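Local coordinates for putative oxidoreductase (Salmonella enterica subsp. enterica serovar Typhimurium, PDB 3NX4), which binds NADP and probably works as an NADPH-dependent acryloyl-CoA reductase of the medium-chain dehydrogenase/reductase (MDR) superfamily, at residues P58-D64 with E92-L98; E82-W88 with D107-P113. All coordinates share one frame. Residues are numbered along the deposited sequence.

Contact 1 of 2, residues P58-D64 with E92-L98; sequences PMIPGID and ENHWGGL
Apart from Asp64, which opens strand 64-72, both segments are irregular. Their backbones advance in the same direction, with CA–CA distances of 4.7 Å for Ile60–Trp95 and 4.5 Å for Gly62–Gly97. A cis peptide precedes Pro58; residues 58 to 60 are extended, and Gly62 takes phi/psi of 110/104, where a CB would be jammed against the carbonyl of Pro61 and would clash with Leu98 N. Three main-chain amides donate hydrogen bonds across: Gly96 N to Ile60 O at 2.9 Å, then a crossed pair, Gly97 N to Gly62 O at 2.9 Å and Leu98 N to Pro61 O at 3.1 Å. Glycine matters here too, because a CB on Gly96 would strike Gly62 O and one on Gly97 would strike Asp64 O; Gly97 CA instead makes a CA-H...O contact of 3.4 Å with Asp64 O.

Trp95 (m, chi2 15°) lies along residues 58 to 60. Its NE1 donates a hydrogen bond to Pro58 O at 3.2 Å, near the ring plane, while Ile60 (m, t) places CG1 over the five-membered ring, 3.9 Å from its centroid, a CH-pi contact. Met59, a selenomethionine (t, p, p), adds an oblique Met-aromatic contact, SE to Trp95 CD1 at 3.9 Å. Leu98 (m, t) brings CD1 to 3.7 Å from Gly62 CA.

This loop-to-loop junction belongs to the GroES-like domain. The side chain of Ile63 lies about 6 Å from the bound NADP, Glu92 forms a salt bridge with Lys42 of helix 41-48, Ile60 and Pro61 pack on strand 2-8, and Leu98 rests against strand 30-39.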
# COMPACT_ATOMS: atom_id res chain seq x y z
N PRO A 58 14.38 35.08 -2.52
CA PRO A 58 13.16 35.11 -3.33
C PRO A 58 13.01 33.91 -4.25
O PRO A 58 14.00 33.31 -4.66
CB PRO A 58 13.35 36.38 -4.15
CG PRO A 58 14.80 36.47 -4.34
CD PRO A 58 15.44 35.92 -3.10
N MSE A 59 11.78 33.56 -4.57
CA MSE A 59 11.50 32.41 -5.40
C MSE A 59 10.49 32.66 -6.51
O MSE A 59 9.50 33.32 -6.30
CB MSE A 59 10.99 31.27 -4.51
CG MSE A 59 10.40 30.10 -5.26
SE MSE A 59 11.77 29.03 -6.07
CE MSE A 59 12.75 28.62 -4.47
N ILE A 60 10.75 32.10 -7.68
CA ILE A 60 9.78 32.15 -8.76
C ILE A 60 9.08 30.80 -8.64
O ILE A 60 9.71 29.77 -8.82
CB ILE A 60 10.44 32.24 -10.12
CG1 ILE A 60 11.18 33.56 -10.27
CG2 ILE A 60 9.41 32.12 -11.21
CD1 ILE A 60 11.49 33.89 -11.69
N PRO A 61 7.80 30.81 -8.34
CA PRO A 61 7.07 29.55 -8.14
C PRO A 61 6.60 28.99 -9.48
O PRO A 61 6.86 29.58 -10.53
CB PRO A 61 5.88 29.98 -7.29
CG PRO A 61 5.58 31.36 -7.80
CD PRO A 61 6.94 31.98 -8.09
N GLY A 62 5.90 27.85 -9.42
CA GLY A 62 5.38 27.21 -10.61
C GLY A 62 6.13 25.92 -10.89
O GLY A 62 7.25 25.95 -11.39
N ILE A 63 5.49 24.80 -10.58
CA ILE A 63 6.14 23.50 -10.72
C ILE A 63 6.00 22.96 -12.14
O ILE A 63 6.58 21.92 -12.47
CB ILE A 63 5.59 22.48 -9.69
CG1 ILE A 63 4.11 22.19 -9.94
CG2 ILE A 63 5.80 23.00 -8.27
CD1 ILE A 63 3.48 21.27 -8.88
N ASP A 64 5.22 23.65 -12.97
CA ASP A 64 5.02 23.23 -14.35
C ASP A 64 5.35 24.36 -15.32
O ASP A 64 5.23 25.53 -14.97
CB ASP A 64 3.54 22.87 -14.60
CG ASP A 64 2.99 21.86 -13.63
OD1 ASP A 64 3.77 21.04 -13.09
OD2 ASP A 64 1.75 21.85 -13.44
N GLU A 92 9.98 24.79 -6.33
CA GLU A 92 10.14 24.55 -4.89
C GLU A 92 11.53 24.94 -4.37
O GLU A 92 11.66 25.60 -3.35
CB GLU A 92 9.94 23.07 -4.55
CG GLU A 92 8.58 22.53 -4.88
CD GLU A 92 8.48 21.05 -4.58
OE1 GLU A 92 8.50 20.25 -5.53
OE2 GLU A 92 8.39 20.69 -3.39
N ASN A 93 12.56 24.53 -5.11
CA ASN A 93 13.93 24.87 -4.80
C ASN A 93 14.66 25.45 -6.00
O ASN A 93 15.83 25.82 -5.92
CB ASN A 93 14.70 23.68 -4.22
CG ASN A 93 14.62 22.45 -5.10
OD1 ASN A 93 14.76 22.53 -6.32
ND2 ASN A 93 14.40 21.30 -4.48
N HIS A 94 13.97 25.52 -7.13
CA HIS A 94 14.54 26.06 -8.35
C HIS A 94 13.55 27.02 -9.01
O HIS A 94 12.38 26.68 -9.16
CB HIS A 94 14.89 24.91 -9.30
CG HIS A 94 15.64 25.33 -10.52
ND1 HIS A 94 17.01 25.27 -10.60
CD2 HIS A 94 15.21 25.79 -11.72
CE1 HIS A 94 17.40 25.69 -11.80
NE2 HIS A 94 16.32 26.01 -12.49
N TRP A 95 14.00 28.20 -9.42
CA TRP A 95 13.11 29.14 -10.08
C TRP A 95 12.30 28.45 -11.18
O TRP A 95 12.85 27.73 -12.01
CB TRP A 95 13.88 30.33 -10.64
CG TRP A 95 14.24 31.34 -9.59
CD1 TRP A 95 14.20 31.17 -8.23
CD2 TRP A 95 14.66 32.70 -9.81
NE1 TRP A 95 14.59 32.32 -7.60
CE2 TRP A 95 14.87 33.28 -8.54
CE3 TRP A 95 14.89 33.47 -10.95
CZ2 TRP A 95 15.30 34.59 -8.39
CZ3 TRP A 95 15.30 34.77 -10.80
CH2 TRP A 95 15.50 35.32 -9.53
N GLY A 96 10.99 28.68 -11.16
CA GLY A 96 10.07 27.86 -11.91
C GLY A 96 9.30 28.48 -13.06
O GLY A 96 9.76 29.40 -13.73
N GLY A 97 8.09 27.96 -13.27
CA GLY A 97 7.39 28.13 -14.52
C GLY A 97 6.51 29.34 -14.64
O GLY A 97 6.05 29.67 -15.74
N LEU A 98 6.25 30.01 -13.52
CA LEU A 98 5.37 31.18 -13.56
C LEU A 98 6.18 32.42 -13.91
O LEU A 98 6.29 33.37 -13.13
CB LEU A 98 4.57 31.32 -12.26
CG LEU A 98 3.50 30.22 -12.12
CD1 LEU A 98 3.04 30.02 -10.67
CD2 LEU A 98 2.32 30.49 -13.04

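Contact 2 of 2, residues E82-W88 with D107-P113; sequences EVLLTGW and DWLVALP
Leu84 (chi p, p) lies at the centre of this antiparallel strand pair in the GroES-like domain, its CD1 3.6 Å from Val110 CB and its CD2 3.8 Å from Pro113 CD and 4.2 Å from Leu112 CD1. Leu84 and Val110 point to the same face of the sheet, covered by helix 272-285 (Trp279, Arg275) and helix 118-140 (Ala121). Leu109 CD2 approaches Val83 CG2 at 3.9 Å and Leu85 CB at 4.1 Å, and Leu85 CD1 meets Trp108 CB at 3.6 Å. Past the strand, Gly87 and Trp88 have positive phi, and Trp88 (m, 117°) forms an offset stack with Trp108 (m, -16°): the five-membered rings lie 4.5 Å apart between centroids, with planes at 15°. Trp88 CB sits 3.7 Å from the centroid of the Trp108 five-membered ring.

Leu84 and Val110 form the hydrogen-bonded pair, CA atoms 5.3 Å apart, with Leu84 N to Val110 O at 2.8 Å and Val110 N to Leu84 O at 2.9 Å. Val83 and Ala111 are the adjacent non-hydrogen-bonded pair, with CA atoms 4.5 Å apart. Leu112 N adds a third hydrogen bond, to Glu82 O at 2.9 Å. Toward residue 88 water takes over. One water accepts from Thr86 N at 3.0 Å and donates to Trp108 O at 2.8 Å; a second accepts from Trp88 NE1 at 3.2 Å and donates to Asp107 O at 2.7 Å and Leu109 O at 3.0 Å.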
# COMPACT_ATOMS: atom_id res chain seq x y z
N GLU A 82 9.83 22.28 -28.97
CA GLU A 82 8.76 22.36 -27.98
C GLU A 82 8.99 21.38 -26.83
O GLU A 82 9.22 20.19 -27.05
CB GLU A 82 7.39 22.07 -28.63
CG GLU A 82 6.97 23.06 -29.72
CD GLU A 82 6.64 24.44 -29.18
OE1 GLU A 82 5.84 24.53 -28.21
OE2 GLU A 82 7.17 25.43 -29.71
N VAL A 83 8.91 21.88 -25.59
CA VAL A 83 9.14 21.05 -24.40
C VAL A 83 8.16 21.34 -23.27
O VAL A 83 7.48 22.37 -23.27
CB VAL A 83 10.56 21.26 -23.84
CG1 VAL A 83 11.62 20.85 -24.86
CG2 VAL A 83 10.74 22.72 -23.42
N LEU A 84 8.09 20.43 -22.31
CA LEU A 84 7.30 20.68 -21.12
C LEU A 84 8.10 20.26 -19.90
O LEU A 84 9.08 19.53 -20.01
CB LEU A 84 5.95 19.94 -21.17
CG LEU A 84 5.94 18.40 -21.13
CD1 LEU A 84 6.21 17.88 -19.72
CD2 LEU A 84 4.57 17.90 -21.61
N LEU A 85 7.70 20.74 -18.73
CA LEU A 85 8.34 20.31 -17.50
C LEU A 85 7.31 20.28 -16.38
O LEU A 85 6.50 21.20 -16.24
CB LEU A 85 9.50 21.24 -17.12
CG LEU A 85 10.24 20.99 -15.80
CD1 LEU A 85 11.70 21.48 -15.88
CD2 LEU A 85 9.52 21.65 -14.63
N THR A 86 7.34 19.22 -15.60
CA THR A 86 6.63 19.18 -14.32
C THR A 86 7.59 18.61 -13.27
O THR A 86 8.35 17.67 -13.55
CB THR A 86 5.33 18.31 -14.38
OG1 THR A 86 5.67 16.93 -14.59
CG2 THR A 86 4.41 18.78 -15.51
N GLY A 87 7.56 19.18 -12.07
CA GLY A 87 8.22 18.55 -10.93
C GLY A 87 9.71 18.79 -10.82
O GLY A 87 10.20 19.88 -11.13
N TRP A 88 10.42 17.76 -10.37
CA TRP A 88 11.88 17.78 -10.19
C TRP A 88 12.39 18.84 -9.21
O TRP A 88 13.59 19.08 -9.14
CB TRP A 88 12.59 17.94 -11.54
CG TRP A 88 12.43 16.76 -12.45
CD1 TRP A 88 11.82 16.74 -13.68
CD2 TRP A 88 12.87 15.42 -12.20
NE1 TRP A 88 11.87 15.48 -14.21
CE2 TRP A 88 12.51 14.65 -13.33
CE3 TRP A 88 13.54 14.80 -11.15
CZ2 TRP A 88 12.80 13.28 -13.42
CZ3 TRP A 88 13.83 13.44 -11.24
CH2 TRP A 88 13.46 12.70 -12.37
N ASP A 107 17.81 17.10 -17.96
CA ASP A 107 17.21 15.92 -17.33
C ASP A 107 15.76 16.14 -16.87
O ASP A 107 15.00 15.18 -16.73
CB ASP A 107 18.02 15.48 -16.12
CG ASP A 107 19.27 14.70 -16.47
OD1 ASP A 107 19.44 14.29 -17.65
OD2 ASP A 107 20.07 14.49 -15.54
N TRP A 108 15.37 17.38 -16.62
CA TRP A 108 14.05 17.67 -16.05
C TRP A 108 12.99 17.93 -17.11
O TRP A 108 11.80 18.06 -16.81
CB TRP A 108 14.13 18.89 -15.14
CG TRP A 108 15.07 18.75 -14.00
CD1 TRP A 108 15.62 17.59 -13.52
CD2 TRP A 108 15.60 19.81 -13.20
NE1 TRP A 108 16.45 17.87 -12.45
CE2 TRP A 108 16.45 19.22 -12.24
CE3 TRP A 108 15.44 21.20 -13.21
CZ2 TRP A 108 17.14 19.98 -11.30
CZ3 TRP A 108 16.11 21.95 -12.27
CH2 TRP A 108 16.96 21.34 -11.33
N LEU A 109 13.42 18.01 -18.36
CA LEU A 109 12.52 18.36 -19.45
C LEU A 109 11.94 17.12 -20.10
O LEU A 109 12.51 16.04 -20.03
CB LEU A 109 13.28 19.18 -20.50
CG LEU A 109 13.63 20.62 -20.11
CD1 LEU A 109 14.62 21.23 -21.09
CD2 LEU A 109 12.36 21.48 -20.04
N VAL A 110 10.78 17.30 -20.72
CA VAL A 110 10.17 16.27 -21.54
C VAL A 110 9.88 16.87 -22.91
O VAL A 110 9.26 17.93 -22.99
CB VAL A 110 8.85 15.80 -20.90
CG1 VAL A 110 8.14 14.82 -21.81
CG2 VAL A 110 9.12 15.19 -19.54
N ALA A 111 10.34 16.23 -23.98
CA ALA A 111 9.99 16.71 -25.32
C ALA A 111 8.47 16.70 -25.46
O ALA A 111 7.81 15.74 -25.06
CB ALA A 111 10.64 15.85 -26.39
N LEU A 112 7.90 17.77 -26.01
CA LEU A 112 6.44 17.86 -26.10
C LEU A 112 5.89 16.68 -26.90
O LEU A 112 6.23 16.52 -28.07
CB LEU A 112 6.02 19.18 -26.76
CG LEU A 112 4.50 19.37 -26.84
CD1 LEU A 112 3.92 19.55 -25.45
CD2 LEU A 112 4.15 20.58 -27.72
N PRO A 113 5.06 15.85 -26.26
CA PRO A 113 4.65 14.61 -26.93
C PRO A 113 3.91 14.91 -28.23
O PRO A 113 3.18 15.88 -28.29
CB PRO A 113 3.70 13.95 -25.91
CG PRO A 113 4.09 14.53 -24.60
CD PRO A 113 4.53 15.94 -24.88
O HOH W 1 9.27 17.01 -16.38
O HOH W 2 12.41 14.81 -17.25

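Overall arrangement
From the N terminus, the chain passes strand 2-8 and helix 41-48 before reaching 58-64, which leads into strand 64-72. Strand 82-86 then begins contact 2, and 92-98 returns to close contact 1 across 27 intervening residues. Strand 101-104 follows, and 107-113 closes contact 2 across 18. The segments alternate, so the two closures cross. They also touch directly: Ile63 O lies 2.9 Å from Gly87 N, a probable hydrogen bond, and Asp64 OD1 packs 3.4 Å from Thr86 CG2. His94 and Trp108 add an edge-to-face ring pair. Together the contacts join the loops beside strand 2-8 to the sheet edge near helices 118-140 and 272-285.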